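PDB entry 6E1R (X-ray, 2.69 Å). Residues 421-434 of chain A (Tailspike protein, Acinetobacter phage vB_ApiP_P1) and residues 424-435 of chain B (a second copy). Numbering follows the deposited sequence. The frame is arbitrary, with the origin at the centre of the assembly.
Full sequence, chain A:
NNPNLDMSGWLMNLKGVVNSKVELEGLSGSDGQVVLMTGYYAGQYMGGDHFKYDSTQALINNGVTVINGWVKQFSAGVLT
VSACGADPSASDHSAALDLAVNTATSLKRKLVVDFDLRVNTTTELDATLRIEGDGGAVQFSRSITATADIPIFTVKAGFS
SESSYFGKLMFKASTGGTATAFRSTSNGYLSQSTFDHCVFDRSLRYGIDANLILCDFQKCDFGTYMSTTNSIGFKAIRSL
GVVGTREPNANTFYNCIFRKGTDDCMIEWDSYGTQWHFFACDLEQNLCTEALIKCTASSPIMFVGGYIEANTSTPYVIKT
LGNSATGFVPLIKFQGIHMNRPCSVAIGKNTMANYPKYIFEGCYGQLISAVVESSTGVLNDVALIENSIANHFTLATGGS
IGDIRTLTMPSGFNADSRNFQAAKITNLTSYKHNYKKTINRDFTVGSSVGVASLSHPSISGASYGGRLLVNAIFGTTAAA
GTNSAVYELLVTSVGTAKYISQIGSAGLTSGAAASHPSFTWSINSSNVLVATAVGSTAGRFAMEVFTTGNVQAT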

ATOM      1  N   GLN A 421      -2.527 -16.907 -20.779  1.00 40.34           N
ATOM      2  CA  GLN A 421      -3.194 -17.327 -22.003  1.00 38.41           C
ATOM      3  C   GLN A 421      -2.389 -16.983 -23.247  1.00 36.70           C
ATOM      4  O   GLN A 421      -2.607 -17.591 -24.300  1.00 38.76           O
ATOM      5  CB  GLN A 421      -4.585 -16.697 -22.095  1.00 36.37           C
ATOM      6  CG  GLN A 421      -5.610 -17.334 -21.172  1.00 38.74           C
ATOM      7  CD  GLN A 421      -7.030 -16.918 -21.502  1.00 45.05           C
ATOM      8  OE1 GLN A 421      -7.261 -15.835 -22.040  1.00 49.47           O
ATOM      9  NE2 GLN A 421      -7.990 -17.781 -21.187  1.00 44.51           N
ATOM     10  N   ALA A 422      -1.469 -16.027 -23.148  1.00 36.16           N
ATOM     11  CA  ALA A 422      -0.622 -15.643 -24.267  1.00 41.61           C
ATOM     12  C   ALA A 422       0.657 -15.037 -23.711  1.00 43.35           C
ATOM     13  O   ALA A 422       0.685 -14.533 -22.586  1.00 43.20           O
ATOM     14  CB  ALA A 422      -1.330 -14.659 -25.201  1.00 31.83           C
ATOM     15  N   ALA A 423       1.719 -15.099 -24.512  1.00 40.07           N
ATOM     16  CA  ALA A 423       2.997 -14.541 -24.099  1.00 30.62           C
ATOM     17  C   ALA A 423       3.908 -14.403 -25.307  1.00 36.07           C
ATOM     18  O   ALA A 423       3.936 -15.280 -26.174  1.00 37.74           O
ATOM     19  CB  ALA A 423       3.675 -15.407 -23.030  1.00 29.95           C
ATOM     20  N   LYS A 424       4.644 -13.297 -25.355  1.00 37.38           N
ATOM     21  CA  LYS A 424       5.689 -13.073 -26.349  1.00 31.67           C
ATOM     22  C   LYS A 424       7.002 -12.891 -25.600  1.00 38.95           C
ATOM     23  O   LYS A 424       7.203 -11.874 -24.927  1.00 42.95           O
ATOM     24  CB  LYS A 424       5.387 -11.857 -27.223  1.00 32.84           C
ATOM     25  CG  LYS A 424       6.504 -11.532 -28.205  1.00 33.03           C
ATOM     26  CD  LYS A 424       6.112 -10.425 -29.170  1.00 35.60           C
ATOM     27  CE  LYS A 424       6.077  -9.073 -28.479  1.00 34.33           C
ATOM     28  NZ  LYS A 424       5.762  -7.977 -29.437  1.00 35.36           N
ATOM     29  N   ILE A 425       7.889 -13.873 -25.715  1.00 37.78           N
ATOM     30  CA  ILE A 425       9.184 -13.854 -25.047  1.00 38.37           C
ATOM     31  C   ILE A 425      10.254 -13.842 -26.127  1.00 40.20           C
ATOM     32  O   ILE A 425      10.322 -14.764 -26.949  1.00 45.85           O
ATOM     33  CB  ILE A 425       9.360 -15.058 -24.108  1.00 37.32           C
ATOM     34  CG1 ILE A 425       8.227 -15.102 -23.081  1.00 29.87           C
ATOM     35  CG2 ILE A 425      10.709 -14.993 -23.410  1.00 30.18           C
ATOM     36  CD1 ILE A 425       8.236 -16.343 -22.222  1.00 29.28           C
ATOM     37  N   THR A 426      11.081 -12.796 -26.136  1.00 37.38           N
ATOM     38  CA  THR A 426      12.087 -12.668 -27.183  1.00 37.85           C
ATOM     39  C   THR A 426      13.127 -13.778 -27.084  1.00 34.59           C
ATOM     40  O   THR A 426      13.402 -14.475 -28.068  1.00 33.30           O
ATOM     41  CB  THR A 426      12.755 -11.295 -27.111  1.00 41.25           C
ATOM     42  OG1 THR A 426      11.751 -10.273 -27.104  1.00 41.75           O
ATOM     43  CG2 THR A 426      13.668 -11.089 -28.311  1.00 41.13           C
ATOM     44  N   ASN A 427      13.712 -13.962 -25.904  1.00 32.52           N
ATOM     45  CA  ASN A 427      14.742 -14.973 -25.676  1.00 34.36           C
ATOM     46  C   ASN A 427      14.265 -15.905 -24.566  1.00 37.24           C
ATOM     47  O   ASN A 427      14.316 -15.552 -23.384  1.00 41.91           O
ATOM     48  CB  ASN A 427      16.078 -14.325 -25.326  1.00 34.99           C
ATOM     49  CG  ASN A 427      16.621 -13.472 -26.455  1.00 38.02           C
ATOM     50  OD1 ASN A 427      17.365 -13.954 -27.309  1.00 45.48           O
ATOM     51  ND2 ASN A 427      16.254 -12.197 -26.462  1.00 39.03           N
ATOM     52  N   LEU A 428      13.808 -17.093 -24.944  1.00 40.56           N
ATOM     53  CA  LEU A 428      13.276 -18.070 -24.004  1.00 38.95           C
ATOM     54  C   LEU A 428      14.277 -19.202 -23.819  1.00 38.13           C
ATOM     55  O   LEU A 428      14.813 -19.729 -24.799  1.00 41.28           O
ATOM     56  CB  LEU A 428      11.940 -18.631 -24.493  1.00 38.13           C
ATOM     57  CG  LEU A 428      11.355 -19.780 -23.669  1.00 37.64           C
ATOM     58  CD1 LEU A 428      10.984 -19.313 -22.268  1.00 36.53           C
ATOM     59  CD2 LEU A 428      10.157 -20.380 -24.376  1.00 40.28           C
ATOM     60  N   THR A 429      14.517 -19.574 -22.565  1.00 36.73           N
ATOM     61  CA  THR A 429      15.385 -20.697 -22.222  1.00 35.17           C
ATOM     62  C   THR A 429      14.531 -21.720 -21.483  1.00 41.07           C
ATOM     63  O   THR A 429      14.229 -21.550 -20.298  1.00 45.22           O
ATOM     64  CB  THR A 429      16.571 -20.245 -21.374  1.00 32.22           C
ATOM     65  OG1 THR A 429      17.345 -19.286 -22.105  1.00 38.83           O
ATOM     66  CG2 THR A 429      17.451 -21.432 -21.015  1.00 29.37           C
ATOM     67  N   SER A 430      14.144 -22.780 -22.185  1.00 39.23           N
ATOM     68  CA  SER A 430      13.324 -23.833 -21.593  1.00 37.56           C
ATOM     69  C   SER A 430      13.624 -25.125 -22.338  1.00 38.30           C
ATOM     70  O   SER A 430      13.237 -25.274 -23.500  1.00 43.17           O
ATOM     71  CB  SER A 430      11.840 -23.488 -21.665  1.00 34.79           C
ATOM     72  OG  SER A 430      11.066 -24.470 -20.999  1.00 32.17           O
ATOM     73  N   TYR A 431      14.307 -26.050 -21.671  1.00 40.25           N
ATOM     74  CA  TYR A 431      14.674 -27.316 -22.290  1.00 43.14           C
ATOM     75  C   TYR A 431      13.670 -28.419 -21.992  1.00 46.95           C
ATOM     76  O   TYR A 431      13.491 -29.323 -22.816  1.00 52.34           O
ATOM     77  CB  TYR A 431      16.073 -27.731 -21.834  1.00 39.40           C
ATOM     78  CG  TYR A 431      17.121 -26.689 -22.154  1.00 41.33           C
ATOM     79  CD1 TYR A 431      17.621 -26.550 -23.443  1.00 42.73           C
ATOM     80  CD2 TYR A 431      17.595 -25.831 -21.172  1.00 35.56           C
ATOM     81  CE1 TYR A 431      18.575 -25.592 -23.740  1.00 40.96           C
ATOM     82  CE2 TYR A 431      18.549 -24.872 -21.459  1.00 31.81           C
ATOM     83  CZ  TYR A 431      19.034 -24.756 -22.744  1.00 36.44           C
ATOM     84  OH  TYR A 431      19.983 -23.801 -23.031  1.00 38.07           O
ATOM     85  N   LYS A 432      13.014 -28.364 -20.835  1.00 43.33           N
ATOM     86  CA  LYS A 432      11.934 -29.295 -20.509  1.00 43.72           C
ATOM     87  C   LYS A 432      10.583 -28.706 -20.926  1.00 45.09           C
ATOM     88  O   LYS A 432       9.682 -28.476 -20.118  1.00 42.28           O
ATOM     89  CB  LYS A 432      11.966 -29.640 -19.025  1.00 40.23           C
ATOM     90  CG  LYS A 432      13.193 -30.436 -18.615  1.00 38.08           C
ATOM     91  CD  LYS A 432      13.111 -30.901 -17.172  1.00 36.90           C
ATOM     92  CE  LYS A 432      14.379 -31.636 -16.771  1.00 42.09           C
ATOM     93  NZ  LYS A 432      14.321 -32.140 -15.371  1.00 48.70           N
ATOM     94  N   HIS A 433      10.466 -28.457 -22.228  1.00 42.54           N
ATOM     95  CA  HIS A 433       9.259 -27.906 -22.833  1.00 42.24           C
ATOM     96  C   HIS A 433       8.423 -29.052 -23.391  1.00 41.27           C
ATOM     97  O   HIS A 433       8.907 -29.820 -24.232  1.00 41.76           O
ATOM     98  CB  HIS A 433       9.617 -26.907 -23.934  1.00 39.31           C
ATOM     99  CG  HIS A 433       8.437 -26.391 -24.695  1.00 41.10           C
ATOM    100  ND1 HIS A 433       8.538 -25.907 -25.982  1.00 43.90           N
ATOM    101  CD2 HIS A 433       7.133 -26.269 -24.350  1.00 43.22           C
ATOM    102  CE1 HIS A 433       7.347 -25.518 -26.400  1.00 44.84           C
ATOM    103  NE2 HIS A 433       6.476 -25.727 -25.428  1.00 44.12           N
ATOM    104  N   ASN A 434       7.175 -29.158 -22.932  1.00 42.13           N
ATOM    105  CA  ASN A 434       6.293 -30.273 -23.289  1.00 40.39           C
ATOM    106  C   ASN A 434       6.990 -31.603 -23.016  1.00 37.87           C
ATOM    107  O   ASN A 434       7.022 -32.509 -23.850  1.00 40.66           O
ATOM    108  CB  ASN A 434       5.833 -30.170 -24.744  1.00 42.11           C
ATOM    109  CG  ASN A 434       5.071 -28.888 -25.026  1.00 46.10           C
ATOM    110  OD1 ASN A 434       4.515 -28.270 -24.119  1.00 47.40           O
ATOM    111  ND2 ASN A 434       5.042 -28.484 -26.292  1.00 42.10           N
TER
ATOM    112  N   LYS B 424       2.568 -22.576 -17.774  1.00 33.59           N
ATOM    113  CA  LYS B 424       1.657 -23.046 -18.814  1.00 35.58           C
ATOM    114  C   LYS B 424       1.186 -21.832 -19.601  1.00 37.93           C
ATOM    115  O   LYS B 424       0.419 -21.012 -19.086  1.00 49.09           O
ATOM    116  CB  LYS B 424       0.468 -23.805 -18.228  1.00 31.71           C
ATOM    117  CG  LYS B 424      -0.546 -24.219 -19.288  1.00 32.36           C
ATOM    118  CD  LYS B 424      -1.639 -25.114 -18.728  1.00 33.49           C
ATOM    119  CE  LYS B 424      -2.602 -24.329 -17.855  1.00 39.30           C
ATOM    120  NZ  LYS B 424      -3.715 -25.185 -17.360  1.00 42.17           N
ATOM    121  N   ILE B 425       1.641 -21.717 -20.845  1.00 36.27           N
ATOM    122  CA  ILE B 425       1.291 -20.605 -21.720  1.00 35.52           C
ATOM    123  C   ILE B 425       0.536 -21.174 -22.911  1.00 35.26           C
ATOM    124  O   ILE B 425       1.073 -22.005 -23.652  1.00 40.27           O
ATOM    125  CB  ILE B 425       2.532 -19.822 -22.172  1.00 32.68           C
ATOM    126  CG1 ILE B 425       3.308 -19.314 -20.954  1.00 28.57           C
ATOM    127  CG2 ILE B 425       2.129 -18.670 -23.078  1.00 33.16           C
ATOM    128  CD1 ILE B 425       4.629 -18.667 -21.298  1.00 29.12           C
ATOM    129  N   THR B 426      -0.711 -20.732 -23.091  1.00 34.59           N
ATOM    130  CA  THR B 426      -1.540 -21.283 -24.159  1.00 41.95           C
ATOM    131  C   THR B 426      -0.983 -20.925 -25.532  1.00 41.00           C
ATOM    132  O   THR B 426      -0.779 -21.803 -26.377  1.00 40.77           O
ATOM    133  CB  THR B 426      -2.980 -20.788 -24.016  1.00 47.36           C
ATOM    134  OG1 THR B 426      -3.445 -21.041 -22.685  1.00 52.63           O
ATOM    135  CG2 THR B 426      -3.885 -21.508 -25.007  1.00 41.98           C
ATOM    136  N   ASN B 427      -0.728 -19.640 -25.771  1.00 47.53           N
ATOM    137  CA  ASN B 427      -0.216 -19.155 -27.051  1.00 50.94           C
ATOM    138  C   ASN B 427       1.105 -18.436 -26.795  1.00 49.55           C
ATOM    139  O   ASN B 427       1.117 -17.290 -26.337  1.00 52.84           O
ATOM    140  CB  ASN B 427      -1.228 -18.238 -27.734  1.00 53.91           C
ATOM    141  CG  ASN B 427      -2.517 -18.955 -28.085  1.00 55.91           C
ATOM    142  OD1 ASN B 427      -2.660 -19.503 -29.178  1.00 55.03           O
ATOM    143  ND2 ASN B 427      -3.465 -18.955 -27.156  1.00 56.33           N
ATOM    144  N   LEU B 428       2.213 -19.105 -27.098  1.00 43.31           N
ATOM    145  CA  LEU B 428       3.547 -18.571 -26.860  1.00 41.23           C
ATOM    146  C   LEU B 428       4.182 -18.166 -28.182  1.00 43.70           C
ATOM    147  O   LEU B 428       4.131 -18.923 -29.158  1.00 49.49           O
ATOM    148  CB  LEU B 428       4.426 -19.598 -26.144  1.00 39.19           C
ATOM    149  CG  LEU B 428       5.898 -19.233 -25.968  1.00 39.08           C
ATOM    150  CD1 LEU B 428       6.055 -18.028 -25.054  1.00 38.50           C
ATOM    151  CD2 LEU B 428       6.668 -20.424 -25.430  1.00 40.22           C
ATOM    152  N   THR B 429       4.780 -16.978 -28.209  1.00 40.26           N
ATOM    153  CA  THR B 429       5.501 -16.467 -29.374  1.00 40.10           C
ATOM    154  C   THR B 429       6.954 -16.251 -28.964  1.00 41.60           C
ATOM    155  O   THR B 429       7.276 -15.271 -28.287  1.00 48.72           O
ATOM    156  CB  THR B 429       4.872 -15.175 -29.891  1.00 36.31           C
ATOM    157  OG1 THR B 429       3.513 -15.422 -30.269  1.00 39.83           O
ATOM    158  CG2 THR B 429       5.640 -14.654 -31.095  1.00 28.33           C
ATOM    159  N   SER B 430       7.828 -17.167 -29.376  1.00 42.87           N
ATOM    160  CA  SER B 430       9.246 -17.075 -29.041  1.00 40.53           C
ATOM    161  C   SER B 430      10.037 -17.768 -30.140  1.00 38.73           C
ATOM    162  O   SER B 430       9.994 -18.996 -30.257  1.00 38.71           O
ATOM    163  CB  SER B 430       9.534 -17.705 -27.680  1.00 35.35           C
ATOM    164  OG  SER B 430      10.894 -17.530 -27.324  1.00 29.57           O
ATOM    165  N   TYR B 431      10.758 -16.987 -30.939  1.00 35.57           N
ATOM    166  CA  TYR B 431      11.522 -17.557 -32.038  1.00 37.83           C
ATOM    167  C   TYR B 431      12.971 -17.836 -31.665  1.00 40.60           C
ATOM    168  O   TYR B 431      13.563 -18.785 -32.191  1.00 52.01           O
ATOM    169  CB  TYR B 431      11.446 -16.630 -33.253  1.00 35.84           C
ATOM    170  CG  TYR B 431      10.020 -16.388 -33.694  1.00 38.44           C
ATOM    171  CD1 TYR B 431       9.324 -17.350 -34.414  1.00 41.48           C
ATOM    172  CD2 TYR B 431       9.361 -15.209 -33.370  1.00 36.11           C
ATOM    173  CE1 TYR B 431       8.015 -17.142 -34.810  1.00 40.95           C
ATOM    174  CE2 TYR B 431       8.052 -14.990 -33.763  1.00 33.52           C
ATOM    175  CZ  TYR B 431       7.384 -15.960 -34.481  1.00 38.87           C
ATOM    176  OH  TYR B 431       6.082 -15.749 -34.875  1.00 42.12           O
ATOM    177  N   LYS B 432      13.553 -17.042 -30.770  1.00 31.61           N
ATOM    178  CA  LYS B 432      14.892 -17.319 -30.248  1.00 32.05           C
ATOM    179  C   LYS B 432      14.801 -18.137 -28.957  1.00 37.46           C
ATOM    180  O   LYS B 432      15.224 -17.722 -27.879  1.00 39.77           O
ATOM    181  CB  LYS B 432      15.662 -16.020 -30.040  1.00 30.06           C
ATOM    182  CG  LYS B 432      16.000 -15.303 -31.336  1.00 33.60           C
ATOM    183  CD  LYS B 432      16.914 -14.113 -31.103  1.00 36.93           C
ATOM    184  CE  LYS B 432      17.190 -13.377 -32.404  1.00 42.14           C
ATOM    185  NZ  LYS B 432      18.117 -12.229 -32.209  1.00 48.70           N
ATOM    186  N   HIS B 433      14.225 -19.328 -29.095  1.00 42.56           N
ATOM    187  CA  HIS B 433      14.048 -20.264 -27.992  1.00 40.22           C
ATOM    188  C   HIS B 433      15.196 -21.268 -28.009  1.00 37.17           C
ATOM    189  O   HIS B 433      15.398 -21.965 -29.010  1.00 38.78           O
ATOM    190  CB  HIS B 433      12.699 -20.974 -28.105  1.00 41.44           C
ATOM    191  CG  HIS B 433      12.489 -22.052 -27.088  1.00 44.31           C
ATOM    192  ND1 HIS B 433      11.624 -23.107 -27.293  1.00 44.74           N
ATOM    193  CD2 HIS B 433      13.021 -22.237 -25.857  1.00 45.66           C
ATOM    194  CE1 HIS B 433      11.637 -23.896 -26.234  1.00 45.87           C
ATOM    195  NE2 HIS B 433      12.477 -23.392 -25.348  1.00 45.73           N
ATOM    196  N   ASN B 434      15.933 -21.346 -26.898  1.00 34.70           N
ATOM    197  CA  ASN B 434      17.128 -22.186 -26.795  1.00 33.52           C
ATOM    198  C   ASN B 434      18.093 -21.885 -27.941  1.00 32.04           C
ATOM    199  O   ASN B 434      18.590 -22.777 -28.630  1.00 29.96           O
ATOM    200  CB  ASN B 434      16.749 -23.667 -26.756  1.00 36.52           C
ATOM    201  CG  ASN B 434      15.853 -24.007 -25.580  1.00 38.63           C
ATOM    202  OD1 ASN B 434      15.841 -23.302 -24.572  1.00 43.61           O
ATOM    203  ND2 ASN B 434      15.088 -25.085 -25.709  1.00 35.75           N
ATOM    204  N   TYR B 435      18.357 -20.597 -28.130  1.00 32.19           N
ATOM    205  CA  TYR B 435      19.012 -20.070 -29.317  1.00 28.06           C
ATOM    206  C   TYR B 435      20.437 -19.635 -28.997  1.00 31.71           C
ATOM    207  O   TYR B 435      20.701 -19.071 -27.931  1.00 32.00           O
ATOM    208  CB  TYR B 435      18.185 -18.902 -29.871  1.00 27.51           C
ATOM    209  CG  TYR B 435      18.904 -17.882 -30.729  1.00 32.45           C
ATOM    210  CD1 TYR B 435      19.558 -16.796 -30.158  1.00 34.28           C
ATOM    211  CD2 TYR B 435      18.881 -17.978 -32.113  1.00 37.58           C
ATOM    212  CE1 TYR B 435      20.196 -15.855 -30.941  1.00 39.04           C
ATOM    213  CE2 TYR B 435      19.515 -17.040 -32.905  1.00 41.86           C
ATOM    214  CZ  TYR B 435      20.170 -15.982 -32.315  1.00 41.34           C
ATOM    215  OH  TYR B 435      20.800 -15.047 -33.101  1.00 41.91           O
TER

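The contact joins two copies of one sequence out of step: Ala A422 lies beside Asn B427 and Lys A424 beside Thr B429, in parallel, an offset of five residues. Identical residues therefore do different work in the two chains.

Walking along chain B, Ile B425 comes first, and its role is packing. Its CG2 lies 3.6 Å from CB of Ala A423, and its CD1 reaches to 4.4 Å from CD1 of Ile A425. Thr B426 sits where the chain turns a corner and brings its CB within 3.2 Å of Gln A421 O.

At Asn B427 the backbone ladder begins. Gln A421 O accepts twice from this one residue, from Asn B427 N at 3.1 Å and from Asn B427 ND2 at 3.3 Å, so the side chain reinforces the bond made by its own main chain. Asn B427 O then receives Ala A423 N at 2.9 Å.

Leu B428 turns its side chain to the same face of the sheet as Ala A423. Its CD1 is 4.0 Å from CD1 of Ile A425 and its CD2 is 3.6 Å from CD2 of Leu A428, building a buried apolar cluster with Ile B425. The pattern of a parallel pair follows: Thr B429 N donates to Ala A423 O at 2.8 Å, and Thr B429 O accepts from Ile A425 N at 3.0 Å. The opposite face carries Asn B427 and Thr B429 with Ala A422 and Lys A424, and is partly exposed.

Ser B430 continues the bonding with a side chain: its OG donates to Ile A425 O at 2.8 Å. Beyond it the pairing loosens. Lys B432 O receives only a weak bond from Leu A428 N, at 3.3 Å, and the lysine's side-chain end leads away.

His B433 and Asn B434 restore the grip. CD2 of Leu A428 stands 3.9 Å from the centroid of the His B433 ring, nearly along its normal, a CH-pi contact over the face, while NE2 at the ring's edge donates to Ser A430 O at 2.7 Å. One imidazole thus serves apolar and polar neighbours by direction.

Asn B434 bonds through both its backbone N and its side-chain amide. Its N donates to Leu A428 O at 2.9 Å, its OD1 accepts from Ser A430 N at 3.0 Å, and its ND2 donates to Ser A430 O at 2.9 Å. The side-chain amide thereby engages both backbone polar groups of Ser A430, as a neighbouring strand might, while OD1 also lies over one face of the Tyr A431 ring.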